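Local coordinates for protein putative laminarinase (Phanerochaete chrysosporium, PDB 2W39) that probably hydrolyses beta-glucans such as laminarin and lichenin, as a secreted glycoside hydrolase family 16 enzyme of a white-rot fungus, at residues H58-P64 / V277-S282; Q94-T98 / V122-S126. All coordinates share one frame. Residues are numbered along the deposited sequence.

Contact 1 (H58-P64 / V277-S282); sequences HTTTLSP and VNNNPS
A solvent-facing loop-on-helix contact at the edge of the GH16 beta sandwich joins the 58-64 loop, which links strands 51-55 and 69-76, to the C-terminal end of helix 273-279 and its following turn. Residues 60-63 are extended and run antiparallel to 277-282, with CA pairs His58-Pro281 at 4.3 Å and Leu62-Asn278 at 4.7 Å. Asn280 is the first residue to leave helical geometry. The direct hydrogen bond runs from Leu62 N to Asn278 O, 3.0 Å. Pro281 points toward the loop, its CB 3.4 Å from Thr60 O, while His58 CA makes a CA-H...O contact with Pro281 O at 3.2 Å. Leu62 (mt) brings CD1 to 3.4 Å from Asn278 OD1, an oxygen hydrogen-bonded to Arg30. Arg69 donates to both Thr60 O and Val277 O, bridging the segments. One water joins His58 O to Ser282 OG (both 2.7 Å); another joins Thr61 OG1 (2.7 Å) to Asn279 O (2.8 Å). Carbonyls at the helix terminus thus find donors in the loop backbone, an arginine and solvent.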
loop_
_atom_site.group_PDB
_atom_site.type_symbol
_atom_site.label_atom_id
_atom_site.label_comp_id
_atom_site.label_asym_id
_atom_site.label_seq_id
_atom_site.Cartn_x
_atom_site.Cartn_y
_atom_site.Cartn_z
ATOM N N HIS A 58 -9.745 -17.508 -4.593
ATOM C CA HIS A 58 -9.216 -18.580 -3.752
ATOM C C HIS A 58 -9.886 -19.925 -4.041
ATOM O O HIS A 58 -9.889 -20.814 -3.182
ATOM C CB HIS A 58 -9.294 -18.216 -2.265
ATOM C CG HIS A 58 -10.688 -18.111 -1.744
ATOM N ND1 HIS A 58 -11.448 -16.962 -1.818
ATOM C CD2 HIS A 58 -11.458 -19.033 -1.127
ATOM C CE1 HIS A 58 -12.635 -17.191 -1.273
ATOM N NE2 HIS A 58 -12.665 -18.442 -0.850
ATOM N N THR A 59 -10.425 -20.058 -5.252
ATOM C CA THR A 59 -11.154 -21.272 -5.635
ATOM C C THR A 59 -10.673 -21.913 -6.932
ATOM O O THR A 59 -10.825 -23.113 -7.102
ATOM C CB THR A 59 -12.674 -20.995 -5.761
ATOM O OG1 THR A 59 -12.870 -19.891 -6.643
ATOM C CG2 THR A 59 -13.306 -20.687 -4.401
ATOM N N THR A 60 -10.123 -21.130 -7.854
ATOM C CA THR A 60 -9.750 -21.626 -9.186
ATOM C C THR A 60 -8.327 -22.140 -9.179
ATOM O O THR A 60 -7.418 -21.454 -8.698
ATOM C CB THR A 60 -9.828 -20.488 -10.222
ATOM O OG1 THR A 60 -11.115 -19.866 -10.135
ATOM C CG2 THR A 60 -9.620 -21.011 -11.640
ATOM N N THR A 61 -8.144 -23.341 -9.731
ATOM C CA THR A 61 -6.813 -23.830 -10.060
ATOM C C THR A 61 -6.507 -23.343 -11.475
ATOM O O THR A 61 -7.254 -23.641 -12.412
ATOM C CB THR A 61 -6.751 -25.370 -9.971
ATOM O OG1 THR A 61 -7.031 -25.770 -8.627
ATOM C CG2 THR A 61 -5.379 -25.891 -10.382
ATOM N N LEU A 62 -5.420 -22.587 -11.634
ATOM C CA LEU A 62 -5.184 -21.910 -12.899
ATOM C C LEU A 62 -4.560 -22.790 -13.969
ATOM O O LEU A 62 -3.626 -23.541 -13.698
ATOM C CB LEU A 62 -4.261 -20.710 -12.713
ATOM C CG LEU A 62 -4.612 -19.714 -11.611
ATOM C CD1 LEU A 62 -3.636 -18.553 -11.639
ATOM C CD2 LEU A 62 -6.041 -19.202 -11.793
ATOM N N SER A 63 -5.030 -22.617 -15.199
ATOM C CA SER A 63 -4.318 -23.164 -16.345
ATOM C C SER A 63 -2.978 -22.442 -16.432
ATOM O O SER A 63 -2.940 -21.207 -16.465
ATOM C CB SER A 63 -5.090 -22.940 -17.635
ATOM O OG SER A 63 -4.262 -23.278 -18.736
ATOM N N PRO A 64 -1.866 -23.196 -16.485
ATOM C CA PRO A 64 -0.565 -22.518 -16.590
ATOM C C PRO A 64 -0.449 -21.650 -17.842
ATOM O O PRO A 64 0.289 -20.659 -17.848
ATOM C CB PRO A 64 0.437 -23.675 -16.632
ATOM C CG PRO A 64 -0.317 -24.851 -16.031
ATOM C CD PRO A 64 -1.728 -24.666 -16.437
ATOM N N VAL A 277 1.181 -20.121 -7.003
ATOM C CA VAL A 277 -0.019 -19.314 -7.221
ATOM C C VAL A 277 -1.024 -20.035 -8.130
ATOM O O VAL A 277 -2.229 -19.967 -7.884
ATOM C CB VAL A 277 0.376 -17.922 -7.761
ATOM C CG1 VAL A 277 -0.857 -17.144 -8.261
ATOM C CG2 VAL A 277 1.103 -17.135 -6.674
ATOM N N ASN A 278 -0.554 -20.750 -9.156
ATOM C CA ASN A 278 -1.468 -21.480 -10.027
ATOM C C ASN A 278 -2.228 -22.567 -9.273
ATOM O O ASN A 278 -3.423 -22.759 -9.460
ATOM C CB ASN A 278 -0.709 -22.178 -11.168
ATOM C CG ASN A 278 -0.225 -21.232 -12.246
ATOM O OD1 ASN A 278 -0.616 -20.069 -12.295
ATOM N ND2 ASN A 278 0.640 -21.743 -13.137
ATOM N N ASN A 279 -1.506 -23.299 -8.432
ATOM C CA ASN A 279 -1.966 -24.616 -7.996
ATOM C C ASN A 279 -2.531 -24.700 -6.593
ATOM O O ASN A 279 -3.039 -25.755 -6.204
ATOM C CB ASN A 279 -0.875 -25.648 -8.272
ATOM C CG ASN A 279 -0.629 -25.793 -9.760
ATOM O OD1 ASN A 279 0.494 -25.670 -10.241
ATOM N ND2 ASN A 279 -1.701 -26.021 -10.504
ATOM N N ASN A 280 -2.505 -23.585 -5.864
ATOM C CA ASN A 280 -2.943 -23.598 -4.469
ATOM C C ASN A 280 -4.014 -22.550 -4.157
ATOM O O ASN A 280 -3.799 -21.688 -3.311
ATOM C CB ASN A 280 -1.737 -23.417 -3.544
ATOM C CG ASN A 280 -0.730 -24.536 -3.702
ATOM O OD1 ASN A 280 -0.887 -25.620 -3.125
ATOM N ND2 ASN A 280 0.284 -24.306 -4.519
ATOM N N PRO A 281 -5.180 -22.616 -4.827
ATOM C CA PRO A 281 -6.192 -21.582 -4.595
ATOM C C PRO A 281 -6.548 -21.412 -3.127
ATOM O O PRO A 281 -6.702 -20.280 -2.675
ATOM C CB PRO A 281 -7.407 -22.084 -5.382
ATOM C CG PRO A 281 -7.122 -23.578 -5.675
ATOM C CD PRO A 281 -5.639 -23.614 -5.817
ATOM N N SER A 282 -6.677 -22.515 -2.390
ATOM C CA SER A 282 -7.092 -22.428 -0.994
ATOM C C SER A 282 -6.111 -21.638 -0.141
ATOM O O SER A 282 -6.509 -21.002 0.842
ATOM C CB SER A 282 -7.334 -23.822 -0.408
ATOM O OG SER A 282 -8.453 -24.419 -1.039
HETATM O O HOH W 1 -10.538 -23.304 -2.296
HETATM O O HOH W 2 -5.282 -27.115 -7.040
#

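Contact 2 (Q94-T98 / V122-S126)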
loop_
_atom_site.group_PDB
_atom_site.type_symbol
_atom_site.label_atom_id
_atom_site.label_comp_id
_atom_site.label_asym_id
_atom_site.label_seq_id
_atom_site.Cartn_x
_atom_site.Cartn_y
_atom_site.Cartn_z
ATOM N N GLN A 94 -2.361 -11.892 3.027
ATOM C CA GLN A 94 -1.229 -12.734 3.414
ATOM C C GLN A 94 -1.215 -14.005 2.576
ATOM O O GLN A 94 -2.212 -14.371 1.961
ATOM C CB GLN A 94 -1.236 -13.049 4.913
ATOM C CG GLN A 94 -2.431 -13.867 5.354
ATOM C CD GLN A 94 -2.341 -14.256 6.811
ATOM O OE1 GLN A 94 -2.399 -13.411 7.703
ATOM N NE2 GLN A 94 -2.199 -15.550 7.063
ATOM N N GLY A 95 -0.048 -14.635 2.557
ATOM C CA GLY A 95 0.181 -15.884 1.848
ATOM C C GLY A 95 1.458 -15.810 1.030
ATOM O O GLY A 95 1.882 -14.740 0.586
ATOM N N CYS A 96 2.088 -16.967 0.826
ATOM C CA CYS A 96 3.206 -17.058 -0.096
ATOM C C CYS A 96 2.818 -16.513 -1.463
ATOM O O CYS A 96 1.751 -16.838 -1.990
ATOM C CB CYS A 96 3.644 -18.507 -0.215
ATOM S SG CYS A 96 4.734 -19.021 1.157
ATOM N N GLY A 97 3.690 -15.666 -2.009
ATOM C CA GLY A 97 3.477 -15.088 -3.319
ATOM C C GLY A 97 2.775 -13.752 -3.306
ATOM O O GLY A 97 2.769 -13.049 -4.314
ATOM N N THR A 98 2.182 -13.374 -2.176
ATOM C CA THR A 98 1.404 -12.140 -2.148
ATOM C C THR A 98 2.271 -10.889 -2.127
ATOM O O THR A 98 3.333 -10.859 -1.493
ATOM C CB THR A 98 0.421 -12.077 -0.956
ATOM O OG1 THR A 98 1.114 -12.125 0.290
ATOM C CG2 THR A 98 -0.633 -13.186 -1.016
ATOM N N VAL A 122 6.142 -8.256 0.682
ATOM C CA VAL A 122 6.001 -9.461 -0.110
ATOM C C VAL A 122 6.120 -10.701 0.752
ATOM O O VAL A 122 6.871 -10.718 1.736
ATOM C CB VAL A 122 7.077 -9.546 -1.244
ATOM C CG1 VAL A 122 6.931 -8.392 -2.208
ATOM C CG2 VAL A 122 8.489 -9.605 -0.682
ATOM N N ASN A 123 5.408 -11.746 0.348
ATOM C CA ASN A 123 5.632 -13.089 0.896
ATOM C C ASN A 123 5.605 -13.134 2.404
ATOM O O ASN A 123 6.370 -13.886 3.019
ATOM C CB ASN A 123 6.955 -13.661 0.367
ATOM C CG ASN A 123 6.973 -13.746 -1.148
ATOM O OD1 ASN A 123 5.973 -14.125 -1.753
ATOM N ND2 ASN A 123 8.102 -13.417 -1.763
ATOM N N ASP A 124 4.713 -12.344 3.004
ATOM C CA ASP A 124 4.514 -12.328 4.458
ATOM C C ASP A 124 5.718 -11.815 5.252
ATOM O O ASP A 124 5.793 -12.002 6.461
ATOM C CB ASP A 124 4.043 -13.711 4.969
ATOM C CG ASP A 124 2.719 -14.126 4.372
ATOM O OD1 ASP A 124 1.874 -13.250 4.103
ATOM O OD2 ASP A 124 2.496 -15.348 4.194
ATOM N N GLN A 125 6.651 -11.149 4.589
ATOM C CA GLN A 125 7.875 -10.727 5.263
ATOM C C GLN A 125 7.755 -9.368 5.929
ATOM O O GLN A 125 7.973 -8.325 5.319
ATOM C CB GLN A 125 9.057 -10.737 4.290
ATOM C CG GLN A 125 9.326 -12.095 3.682
ATOM C CD GLN A 125 9.588 -13.143 4.729
ATOM O OE1 GLN A 125 10.640 -13.136 5.369
ATOM N NE2 GLN A 125 8.639 -14.054 4.917
ATOM N N SER A 126 7.405 -9.390 7.216
ATOM C CA SER A 126 7.429 -8.188 8.056
ATOM C C SER A 126 8.866 -7.680 8.167
ATOM O O SER A 126 9.812 -8.450 7.965
ATOM C CB SER A 126 6.890 -8.495 9.460
ATOM O OG SER A 126 5.487 -8.675 9.452
HETATM O O HOH W 3 2.886 -10.368 1.877
#
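Three short hydrogen bonds fasten the 94-98 turn to the 122-126 turn. Gly95 N donates to Asp124 OD1 (2.8 Å, nearly linear), Gly97 N to Asn123 OD1 (2.8 Å, more bent), and Asn123 N to Thr98 O (2.9 Å). The last extends the antiparallel pairing of strands 98-105 and 115-120 past the end of the latter. Thr98 O also receives a CA-H...O contact from Val122 CA (3.3 Å). Each segment is a tight turn: type II from Gly95 to Thr98, closed by Thr98 N to Gly95 O at 3.1 Å, and type I' from Val122 to Gln125, closed by Gln125 N to Val122 O at 2.9 Å, in the connection between strands 115-120 and 129-133 of the sandwich. Asn123 and Asp124 hold its left-handed corners. Thr98 OG1 also donates to Gly95 O (2.7 Å) and accepts from a water 3.0 Å away, which accepts from Asp124 N at 2.9 Å. Farther out, Asn123 packs on Ile263 and Phe264 of helix 261-266, its ND2 hydrogen-bonded to Ala258 O, while Cys96 points away and is disulfide-linked to Cys269. The Asp124 carboxylate and Asn123 carboxamide therefore accept from backbone NH groups of two glycines, which offer no side chains there.

Both contacts lie on the same side of the chain's centre, about 17 Å apart between centres and about 5 Å between nearest atoms, without touching. The 94-98 and 122-126 segments fall in sequence between the two halves of contact 1. Contact 1 is peripheral, with the side chain of His58 about 7 Å from the N-acetylglucosamine whose attachment site is Asn43. Contact 2 lies nearer the glucan cleft: the Val122 side chain is about 7 Å from both the bound glucose and the gluconolactone, and strand 115-120 supplies Glu115, Asp117 and Glu120 to the lactone pocket. Cys254, whose backbone is hydrogen-bonded to that of Gly97, touches Val277, so connecting the two regions, and is disulfide-linked to Cys273.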